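Local coordinates for protein 5'-Methylthioadenosine Nucleosidase (Arabidopsis thaliana, PDB 2QTG) that is a nucleosidase of the phosphorylase superfamily, an alpha/beta protein built round a mixed sheet, and holds the ligand MTH at one end of that sheet, at residues Gly115-Phe120 against Ala196-Met201; Lys123-Gly128 against Thr224-Gly229; Arg156-Thr161 against Val217-Ala222. All coordinates share one frame; numbering follows the deposited sequence.

Interaction 1. Residues Gly115-Phe120 against Ala196-Met201. With MTH (2-(4-amino-pyrrolo[2,3-D]pyrimidin-7-yl)-5-methylsulfanylmethyl-tetrahydro-furan-3,4-diol), chain C.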
loop_
_atom_site.group_PDB
_atom_site.type_symbol
_atom_site.label_atom_id
_atom_site.label_comp_id
_atom_site.label_asym_id
_atom_site.label_seq_id
_atom_site.Cartn_x
_atom_site.Cartn_y
_atom_site.Cartn_z
ATOM N N GLY A 115 -11.645 -12.479 -4.471
ATOM C CA GLY A 115 -12.368 -11.992 -3.299
ATOM C C GLY A 115 -13.704 -11.342 -3.623
ATOM O O GLY A 115 -14.143 -11.319 -4.784
ATOM N N THR A 116 -14.339 -10.810 -2.593
ATOM C CA THR A 116 -15.624 -10.109 -2.731
ATOM C C THR A 116 -15.432 -8.620 -3.141
ATOM O O THR A 116 -14.345 -8.039 -2.975
ATOM C CB THR A 116 -16.470 -10.257 -1.423
ATOM O OG1 THR A 116 -15.730 -9.728 -0.295
ATOM C CG2 THR A 116 -16.796 -11.701 -1.174
ATOM N N CYS A 117 -16.484 -8.022 -3.674
ATOM C CA CYS A 117 -16.453 -6.657 -4.109
ATOM C C CYS A 117 -17.853 -6.078 -4.162
ATOM O O CYS A 117 -18.864 -6.834 -4.105
ATOM C CB CYS A 117 -15.807 -6.571 -5.522
ATOM S SG CYS A 117 -16.798 -7.338 -6.825
ATOM N N GLY A 118 -17.896 -4.757 -4.324
ATOM C CA GLY A 118 -19.090 -4.009 -4.732
ATOM C C GLY A 118 -19.278 -4.112 -6.250
ATOM O O GLY A 118 -18.301 -4.301 -7.011
ATOM N N GLY A 119 -20.524 -4.008 -6.690
ATOM C CA GLY A 119 -20.841 -3.967 -8.111
ATOM C C GLY A 119 -21.914 -2.928 -8.377
ATOM O O GLY A 119 -22.685 -2.567 -7.470
ATOM N N PHE A 120 -21.959 -2.434 -9.605
ATOM C CA PHE A 120 -22.998 -1.487 -10.037
ATOM C C PHE A 120 -24.033 -2.238 -10.850
ATOM O O PHE A 120 -23.720 -2.817 -11.929
ATOM C CB PHE A 120 -22.384 -0.310 -10.820
ATOM C CG PHE A 120 -21.592 0.605 -9.939
ATOM C CD1 PHE A 120 -22.233 1.641 -9.247
ATOM C CD2 PHE A 120 -20.231 0.371 -9.723
ATOM C CE1 PHE A 120 -21.505 2.480 -8.385
ATOM C CE2 PHE A 120 -19.494 1.182 -8.830
ATOM C CZ PHE A 120 -20.144 2.241 -8.168
ATOM N N ALA A 196 -16.157 2.163 -14.046
ATOM C CA ALA A 196 -15.913 0.900 -13.321
ATOM C C ALA A 196 -17.218 0.128 -13.133
ATOM O O ALA A 196 -18.250 0.730 -12.899
ATOM C CB ALA A 196 -15.274 1.178 -11.953
ATOM N N THR A 197 -17.158 -1.195 -13.238
ATOM C CA THR A 197 -18.279 -2.083 -12.878
ATOM C C THR A 197 -18.183 -2.546 -11.439
ATOM O O THR A 197 -19.220 -2.783 -10.775
ATOM C CB THR A 197 -18.320 -3.350 -13.810
ATOM O OG1 THR A 197 -18.605 -2.920 -15.123
ATOM C CG2 THR A 197 -19.391 -4.399 -13.391
ATOM N N LEU A 198 -16.936 -2.670 -10.964
ATOM C CA LEU A 198 -16.672 -3.292 -9.684
ATOM C C LEU A 198 -15.808 -2.383 -8.776
ATOM O O LEU A 198 -15.056 -1.537 -9.257
ATOM C CB LEU A 198 -15.993 -4.652 -9.872
ATOM C CG LEU A 198 -16.574 -5.615 -10.896
ATOM C CD1 LEU A 198 -15.472 -6.606 -11.281
ATOM C CD2 LEU A 198 -17.805 -6.372 -10.324
ATOM N N LYS A 199 -15.921 -2.611 -7.475
ATOM C CA LYS A 199 -15.338 -1.744 -6.451
ATOM C C LYS A 199 -14.759 -2.598 -5.338
ATOM O O LYS A 199 -15.448 -3.444 -4.740
ATOM C CB LYS A 199 -16.404 -0.770 -5.908
ATOM C CG LYS A 199 -15.877 0.191 -4.803
ATOM C CD LYS A 199 -17.027 0.834 -4.020
ATOM C CE LYS A 199 -16.455 1.840 -2.980
ATOM N NZ LYS A 199 -15.921 1.125 -1.789
ATOM N N ASP A 200 -13.487 -2.367 -5.029
ATOM C CA ASP A 200 -12.855 -3.109 -3.933
ATOM C C ASP A 200 -11.818 -2.274 -3.202
ATOM O O ASP A 200 -11.700 -1.045 -3.435
ATOM C CB ASP A 200 -12.252 -4.429 -4.448
ATOM C CG ASP A 200 -10.903 -4.232 -5.145
ATOM O OD1 ASP A 200 -10.625 -3.109 -5.620
ATOM O OD2 ASP A 200 -10.135 -5.199 -5.210
ATOM N N MET A 201 -11.038 -2.931 -2.361
ATOM C CA MET A 201 -10.016 -2.230 -1.565
ATOM C C MET A 201 -8.593 -2.758 -1.751
ATOM O O MET A 201 -7.668 -2.260 -1.083
ATOM C CB MET A 201 -10.411 -2.244 -0.081
ATOM C CG MET A 201 -11.725 -1.489 0.183
ATOM S SD MET A 201 -12.509 -1.948 1.778
ATOM C CE MET A 201 -11.372 -1.303 2.996
HETATM C CS MTH C . -13.920 -5.583 5.376
HETATM S "S5'" MTH C . -13.572 -4.332 4.135
HETATM C "C5'" MTH C . -14.291 -5.204 2.772
HETATM C "C4'" MTH C . -13.405 -6.252 2.080
HETATM O "O4'" MTH C . -14.204 -6.895 1.057
HETATM C "C2'" MTH C . -12.733 -5.296 0.000
HETATM O "O2'" MTH C . -11.843 -5.462 -1.130
HETATM C "C3'" MTH C . -12.174 -5.697 1.359
HETATM O "O3'" MTH C . -11.194 -6.749 1.316
HETATM C "C1'" MTH C . -13.968 -6.204 -0.208
HETATM N N9 MTH C . -15.144 -5.422 -0.533
HETATM C C8 MTH C . -16.369 -5.821 -0.445
HETATM C C7 MTH C . -17.202 -5.036 -0.969
HETATM C C5 MTH C . -16.750 -3.825 -1.053
HETATM C C6 MTH C . -17.288 -2.617 -1.400
HETATM N N6 MTH C . -18.628 -2.454 -1.587
HETATM N N1 MTH C . -16.374 -1.604 -1.486
HETATM C C2 MTH C . -15.028 -1.806 -1.278
HETATM N N3 MTH C . -14.502 -3.023 -0.938
HETATM C C4 MTH C . -15.373 -4.058 -0.850
#
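Gly118 and Lys199 form a hydrogen-bonded antiparallel pair in the central mixed sheet of this phosphorylase-superfamily fold, where strand 110-119 runs beside the short strand 198-200. Gly118 N donates to Lys199 O at 2.8 Å, within the carbonyl plane; the return bond from Lys199 N reaches Gly118 O from above its plane. Glycine suits this place because a side chain here would run into the amino group N6 of MTH; the pyrrolopyrimidine lies close against the strand, with Gly118 N 3.4 Å from MTH C7.

Cys117 points toward the partner strand, and its short side chain fits close to it. Its CB is 3.2 Å from Lys199 O, and its SG meets Leu198 CD2 at 3.8 Å. At the other end of the contact, Phe120 N bonds to Thr197 O (3.0 Å) almost in line with the C=O, and the same oxygen lies at the edge of the phenyl ring, 3.5 Å from CD2 of Phe120. Phe120 also packs on Val227 and Asp228.

Lys199 suits the pocket by its length. With CG anti to the backbone N (chi1 180°), the chain runs extended past the ligand and bends only at its last torsion (chi4 -78°). NZ, also held by Ser180 O and Asp182 O, thereby donates to MTH N1 at 2.8 Å.

Interaction 2. Residues Lys123-Gly128 against Thr224-Gly229. With MTH (2-(4-amino-pyrrolo[2,3-D]pyrimidin-7-yl)-5-methylsulfanylmethyl-tetrahydro-furan-3,4-diol), chain C.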
loop_
_atom_site.group_PDB
_atom_site.type_symbol
_atom_site.label_atom_id
_atom_site.label_comp_id
_atom_site.label_asym_id
_atom_site.label_seq_id
_atom_site.Cartn_x
_atom_site.Cartn_y
_atom_site.Cartn_z
ATOM N N LYS A 123 -24.152 -1.351 -14.386
ATOM C CA LYS A 123 -23.105 -1.909 -15.254
ATOM C C LYS A 123 -23.327 -3.415 -15.471
ATOM O O LYS A 123 -22.479 -4.112 -16.051
ATOM C CB LYS A 123 -21.696 -1.673 -14.686
ATOM C CG LYS A 123 -21.237 -0.221 -14.507
ATOM C CD LYS A 123 -21.100 0.540 -15.835
ATOM C CE LYS A 123 -20.002 -0.008 -16.700
ATOM N NZ LYS A 123 -20.079 0.653 -18.056
ATOM N N GLY A 124 -24.448 -3.906 -14.953
ATOM C CA GLY A 124 -24.873 -5.279 -15.165
ATOM C C GLY A 124 -24.486 -6.241 -14.071
ATOM O O GLY A 124 -24.616 -7.459 -14.270
ATOM N N ALA A 125 -24.045 -5.729 -12.906
ATOM C CA ALA A 125 -23.629 -6.619 -11.807
ATOM C C ALA A 125 -24.842 -7.121 -11.046
ATOM O O ALA A 125 -25.754 -6.344 -10.762
ATOM C CB ALA A 125 -22.632 -5.899 -10.829
ATOM N N ASN A 126 -24.847 -8.410 -10.714
ATOM C CA ASN A 126 -25.812 -9.002 -9.763
ATOM C C ASN A 126 -25.092 -9.652 -8.595
ATOM O O ASN A 126 -23.943 -10.108 -8.751
ATOM C CB ASN A 126 -26.637 -10.081 -10.464
ATOM C CG ASN A 126 -27.509 -9.508 -11.562
ATOM O OD1 ASN A 126 -28.220 -8.529 -11.340
ATOM N ND2 ASN A 126 -27.435 -10.085 -12.752
ATOM N N ILE A 127 -25.753 -9.694 -7.429
ATOM C CA ILE A 127 -25.161 -10.347 -6.250
ATOM C C ILE A 127 -24.924 -11.816 -6.618
ATOM O O ILE A 127 -25.784 -12.431 -7.274
ATOM C CB ILE A 127 -26.102 -10.253 -5.030
ATOM C CG1 ILE A 127 -26.499 -8.781 -4.744
ATOM C CG2 ILE A 127 -25.537 -11.042 -3.817
ATOM C CD1 ILE A 127 -25.623 -8.000 -3.839
ATOM N N GLY A 128 -23.756 -12.354 -6.252
ATOM C CA GLY A 128 -23.389 -13.719 -6.593
ATOM C C GLY A 128 -22.591 -13.883 -7.875
ATOM O O GLY A 128 -21.951 -14.906 -8.042
ATOM N N THR A 224 -20.686 -9.052 -3.720
ATOM C CA THR A 224 -21.488 -9.159 -2.490
ATOM C C THR A 224 -22.487 -8.077 -2.202
ATOM O O THR A 224 -23.378 -8.282 -1.399
ATOM C CB THR A 224 -20.671 -9.217 -1.184
ATOM O OG1 THR A 224 -19.303 -8.876 -1.363
ATOM C CG2 THR A 224 -20.745 -10.531 -0.542
ATOM N N ASP A 225 -22.267 -6.896 -2.741
ATOM C CA ASP A 225 -23.249 -5.849 -2.582
ATOM C C ASP A 225 -23.291 -4.991 -3.819
ATOM O O ASP A 225 -22.308 -4.900 -4.558
ATOM C CB ASP A 225 -23.032 -5.022 -1.316
ATOM C CG ASP A 225 -21.967 -4.021 -1.467
ATOM O OD1 ASP A 225 -20.795 -4.437 -1.590
ATOM O OD2 ASP A 225 -22.313 -2.823 -1.439
ATOM N N LEU A 226 -24.471 -4.416 -4.031
ATOM C CA LEU A 226 -24.763 -3.510 -5.129
ATOM C C LEU A 226 -24.602 -2.104 -4.590
ATOM O O LEU A 226 -25.402 -1.627 -3.747
ATOM C CB LEU A 226 -26.187 -3.776 -5.660
ATOM C CG LEU A 226 -26.495 -5.100 -6.384
ATOM C CD1 LEU A 226 -27.914 -5.027 -7.071
ATOM C CD2 LEU A 226 -25.413 -5.584 -7.419
ATOM N N VAL A 227 -23.520 -1.458 -5.017
ATOM C CA VAL A 227 -23.167 -0.123 -4.511
ATOM C C VAL A 227 -24.291 0.867 -4.832
ATOM O O VAL A 227 -24.566 1.788 -4.072
ATOM C CB VAL A 227 -21.833 0.349 -5.098
ATOM C CG1 VAL A 227 -21.559 1.776 -4.663
ATOM C CG2 VAL A 227 -20.677 -0.592 -4.655
ATOM N N ASP A 228 -24.990 0.619 -5.930
ATOM C CA ASP A 228 -26.104 1.451 -6.356
ATOM C C ASP A 228 -27.495 0.776 -6.172
ATOM O O ASP A 228 -28.442 1.089 -6.900
ATOM C CB ASP A 228 -25.886 1.914 -7.810
ATOM C CG ASP A 228 -25.836 0.749 -8.816
ATOM O OD1 ASP A 228 -25.845 -0.446 -8.413
ATOM O OD2 ASP A 228 -25.768 1.048 -10.032
ATOM N N GLY A 229 -27.604 -0.109 -5.181
ATOM C CA GLY A 229 -28.886 -0.726 -4.796
ATOM C C GLY A 229 -29.180 -0.548 -3.311
ATOM O O GLY A 229 -28.388 0.041 -2.585
HETATM C CS MTH C . -13.920 -5.583 5.376
HETATM S "S5'" MTH C . -13.572 -4.332 4.135
HETATM C "C5'" MTH C . -14.291 -5.204 2.772
HETATM C "C4'" MTH C . -13.405 -6.252 2.080
HETATM O "O4'" MTH C . -14.204 -6.895 1.057
HETATM C "C2'" MTH C . -12.733 -5.296 0.000
HETATM O "O2'" MTH C . -11.843 -5.462 -1.130
HETATM C "C3'" MTH C . -12.174 -5.697 1.359
HETATM O "O3'" MTH C . -11.194 -6.749 1.316
HETATM C "C1'" MTH C . -13.968 -6.204 -0.208
HETATM N N9 MTH C . -15.144 -5.422 -0.533
HETATM C C8 MTH C . -16.369 -5.821 -0.445
HETATM C C7 MTH C . -17.202 -5.036 -0.969
HETATM C C5 MTH C . -16.750 -3.825 -1.053
HETATM C C6 MTH C . -17.288 -2.617 -1.400
HETATM N N6 MTH C . -18.628 -2.454 -1.587
HETATM N N1 MTH C . -16.374 -1.604 -1.486
HETATM C C2 MTH C . -15.028 -1.806 -1.278
HETATM N N3 MTH C . -14.502 -3.023 -0.938
HETATM C C4 MTH C . -15.373 -4.058 -0.850
#
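The end of strand 217-226 forms part of the MTH pocket in this alpha/beta fold, and on its other side Ile127 and Ala125 of the loop 123-128 pack against Thr224, Asp225 and Leu226. Side-chain packing on backbone atoms carries the contact. In Ile127 the second torsion (chi2 -89°) turns CD1 onto the strand, 3.3 Å from Thr224 O and 3.4 Å from Asp225 CA. The long CG1-CD1 branch of isoleucine thus brings a methyl onto the backbone at Thr224 and Asp225.

Leu226 meets it obliquely. Its CG is 4.0 Å from Ile127 CD1, while its CD2 turns to the neighbouring loop residue and rests 3.4 Å from Ala125 O. Ala125 CB also points toward the strand, 4.4 Å from Leu226 CD2; CG and CD2 of Leu226 thus pack on Ile127 and Ala125. Ile127 is backed further by Asn240 and Val244 of helix 234-259, which makes it a three-way joint between loop, strand and helix.

Beyond Leu226 the chain folds into a type I turn, closed by Gly229 N to Leu226 O. The carboxylate of Asp228, within that turn, accepts the backbone N-H groups of Lys121 and Val122 just before segment 123-128.

On the other side of the strand Asp225 directs its side chain away from the loop and into the pocket. An aspartate is well suited there as an acceptor for an amino group: MTH N6 donates to Asp225 OD1 over 2.9 Å in a nearly straight bond, 164° at the hydrogen.

Interaction 3. Residues Arg156-Thr161 against Val217-Ala222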
loop_
_atom_site.group_PDB
_atom_site.type_symbol
_atom_site.label_atom_id
_atom_site.label_comp_id
_atom_site.label_asym_id
_atom_site.label_seq_id
_atom_site.Cartn_x
_atom_site.Cartn_y
_atom_site.Cartn_z
ATOM N N ARG A 156 -4.068 -0.346 -15.085
ATOM C CA ARG A 156 -3.342 -1.539 -15.549
ATOM C C ARG A 156 -4.271 -2.613 -16.077
ATOM O O ARG A 156 -5.412 -2.708 -15.622
ATOM C CB ARG A 156 -2.486 -2.105 -14.423
ATOM C CG ARG A 156 -1.224 -1.336 -14.288
ATOM C CD ARG A 156 -0.500 -1.612 -13.038
ATOM N NE ARG A 156 0.732 -0.825 -13.034
ATOM C CZ ARG A 156 0.907 0.337 -12.418
ATOM N NH1 ARG A 156 -0.077 0.897 -11.703
ATOM N NH2 ARG A 156 2.087 0.951 -12.504
ATOM N N GLN A 157 -3.776 -3.396 -17.045
ATOM C CA GLN A 157 -4.540 -4.483 -17.679
ATOM C C GLN A 157 -4.313 -5.798 -16.959
ATOM O O GLN A 157 -3.173 -6.120 -16.586
ATOM C CB GLN A 157 -4.128 -4.617 -19.147
ATOM C CG GLN A 157 -4.256 -3.319 -19.917
ATOM C CD GLN A 157 -5.707 -2.908 -20.097
ATOM O OE1 GLN A 157 -6.543 -3.727 -20.511
ATOM N NE2 GLN A 157 -6.020 -1.634 -19.803
ATOM N N ALA A 158 -5.392 -6.533 -16.699
ATOM C CA ALA A 158 -5.232 -7.912 -16.236
ATOM C C ALA A 158 -4.613 -8.706 -17.379
ATOM O O ALA A 158 -4.756 -8.332 -18.540
ATOM C CB ALA A 158 -6.560 -8.517 -15.822
ATOM N N PHE A 159 -3.918 -9.777 -17.051
ATOM C CA PHE A 159 -3.402 -10.713 -18.068
ATOM C C PHE A 159 -4.544 -11.209 -18.989
ATOM O O PHE A 159 -5.635 -11.528 -18.528
ATOM C CB PHE A 159 -2.683 -11.891 -17.420
ATOM C CG PHE A 159 -1.796 -12.624 -18.382
ATOM C CD1 PHE A 159 -0.572 -12.062 -18.767
ATOM C CD2 PHE A 159 -2.207 -13.814 -18.959
ATOM C CE1 PHE A 159 0.263 -12.723 -19.703
ATOM C CE2 PHE A 159 -1.377 -14.491 -19.907
ATOM C CZ PHE A 159 -0.156 -13.934 -20.266
ATOM N N SER A 160 -4.293 -11.210 -20.294
ATOM C CA SER A 160 -5.298 -11.628 -21.276
ATOM C C SER A 160 -5.542 -13.135 -21.127
ATOM O O SER A 160 -4.609 -13.911 -21.261
ATOM C CB SER A 160 -4.818 -11.308 -22.701
ATOM O OG SER A 160 -5.853 -11.527 -23.660
ATOM N N THR A 161 -6.776 -13.507 -20.792
ATOM C CA THR A 161 -7.190 -14.906 -20.642
ATOM C C THR A 161 -8.474 -15.235 -21.481
ATOM O O THR A 161 -9.523 -15.595 -20.923
ATOM C CB THR A 161 -7.359 -15.322 -19.139
ATOM O OG1 THR A 161 -8.523 -14.698 -18.564
ATOM C CG2 THR A 161 -6.124 -14.984 -18.318
ATOM N N VAL A 217 -1.176 -11.327 -13.904
ATOM C CA VAL A 217 -2.152 -11.231 -12.826
ATOM C C VAL A 217 -3.565 -11.262 -13.414
ATOM O O VAL A 217 -3.837 -10.640 -14.450
ATOM C CB VAL A 217 -1.904 -9.968 -11.944
ATOM C CG1 VAL A 217 -2.070 -8.641 -12.787
ATOM C CG2 VAL A 217 -2.763 -9.997 -10.688
ATOM N N VAL A 218 -4.428 -12.018 -12.739
ATOM C CA VAL A 218 -5.864 -12.063 -13.023
ATOM C C VAL A 218 -6.661 -11.920 -11.709
ATOM O O VAL A 218 -6.122 -12.062 -10.590
ATOM C CB VAL A 218 -6.294 -13.342 -13.822
ATOM C CG1 VAL A 218 -5.429 -13.570 -15.077
ATOM C CG2 VAL A 218 -6.172 -14.542 -12.993
ATOM N N PHE A 219 -7.929 -11.595 -11.873
ATOM C CA PHE A 219 -8.813 -11.207 -10.788
ATOM C C PHE A 219 -10.133 -11.917 -10.929
ATOM O O PHE A 219 -10.801 -11.840 -11.976
ATOM C CB PHE A 219 -9.107 -9.703 -10.803
ATOM C CG PHE A 219 -7.899 -8.831 -10.765
ATOM C CD1 PHE A 219 -7.246 -8.486 -11.957
ATOM C CD2 PHE A 219 -7.426 -8.316 -9.551
ATOM C CE1 PHE A 219 -6.127 -7.737 -11.953
ATOM C CE2 PHE A 219 -6.302 -7.497 -9.530
ATOM C CZ PHE A 219 -5.646 -7.203 -10.753
ATOM N N LEU A 220 -10.518 -12.616 -9.867
ATOM C CA LEU A 220 -11.861 -13.134 -9.732
ATOM C C LEU A 220 -12.591 -12.352 -8.606
ATOM O O LEU A 220 -12.225 -12.466 -7.418
ATOM C CB LEU A 220 -11.808 -14.616 -9.344
ATOM C CG LEU A 220 -10.992 -15.500 -10.312
ATOM C CD1 LEU A 220 -10.945 -16.890 -9.683
ATOM C CD2 LEU A 220 -11.628 -15.552 -11.697
ATOM N N LYS A 221 -13.610 -11.584 -8.978
ATOM C CA LYS A 221 -14.283 -10.678 -8.024
ATOM C C LYS A 221 -15.779 -11.014 -7.932
ATOM O O LYS A 221 -16.540 -10.880 -8.921
ATOM C CB LYS A 221 -14.043 -9.201 -8.372
ATOM C CG LYS A 221 -12.539 -8.796 -8.264
ATOM C CD LYS A 221 -12.081 -8.715 -6.802
ATOM C CE LYS A 221 -10.534 -8.753 -6.696
ATOM N NZ LYS A 221 -10.082 -8.033 -5.429
ATOM N N ALA A 222 -16.174 -11.443 -6.738
ATOM C CA ALA A 222 -17.530 -11.895 -6.459
ATOM C C ALA A 222 -18.314 -10.766 -5.822
ATOM O O ALA A 222 -17.960 -10.272 -4.723
ATOM C CB ALA A 222 -17.517 -13.153 -5.528
#
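The methyl of Ala158 lies against the edge of the Phe219 ring, close to its plane, with CB 3.9 Å from CD1 of Phe219. This buried contact belongs to the mixed sheet of the phosphorylase-superfamily fold: just after the short strand 156-157, the chain crosses the beginning of the long strand 217-226. Both strands pair with strand 130-138; the backbone of Ala158, just past its strand, bonds to Ser134, and that of Phe219 to Val133. A methyl suits Ala158 because the loop comes very near the strand here; its CA is 3.5 Å from Val217 O.

That oxygen is the polar anchor of the crossing. Phe159 N donates to Val217 O at 2.7 Å, with an angle of 162° at the hydrogen. This single backbone bond ties the start of the strand to a residue outside any strand. Phe159 CB points toward the strand and lies 3.4 Å from Val217 O, but the ring does not follow. A chi1 of -162° swings the phenyl out opposite the backbone N, leading it away from the strand to pack on Pro216 and Leu264, so this residue joins the sheet to the C-terminal tail.

Val218 serves both Phe159 and Thr161 through a single branch. Its CG1, set by a chi1 of -51°, faces the loop, 4.0 Å from Phe159 CB. A beta-branched residue fits the extended strand and offers a short, stiff methyl for this purpose. Thr161, at the N-cap position of helix 162-168 but making no capping bond with its side chain, contributes its apolar branch instead: Thr161 CG2 meets Val218 CG1 at 3.6 Å.

In the fold
The three contacts are tied together through neighbouring strands 110-119 and 217-226. Interactions 1 and 2, with centres about 8 Å apart, both touch MTH: the first supplies the lysine and the backbone N-H of Met201, the second the aspartate. Probable backbone hydrogen bonds join them, Cys117 O to Thr224 N at 2.9 Å and Gly119 O to Val227 N at 2.8 Å. Interaction 3 lies nearer the start of strand 217-226, centred about 13 Å from interaction 1 and about 19 Å from interaction 2, with the side chain of Phe219 about 10 Å from MTH. Its strand still reaches interaction 1 through a salt bridge, Lys221 NZ to Asp200 OD2 at 2.8 Å.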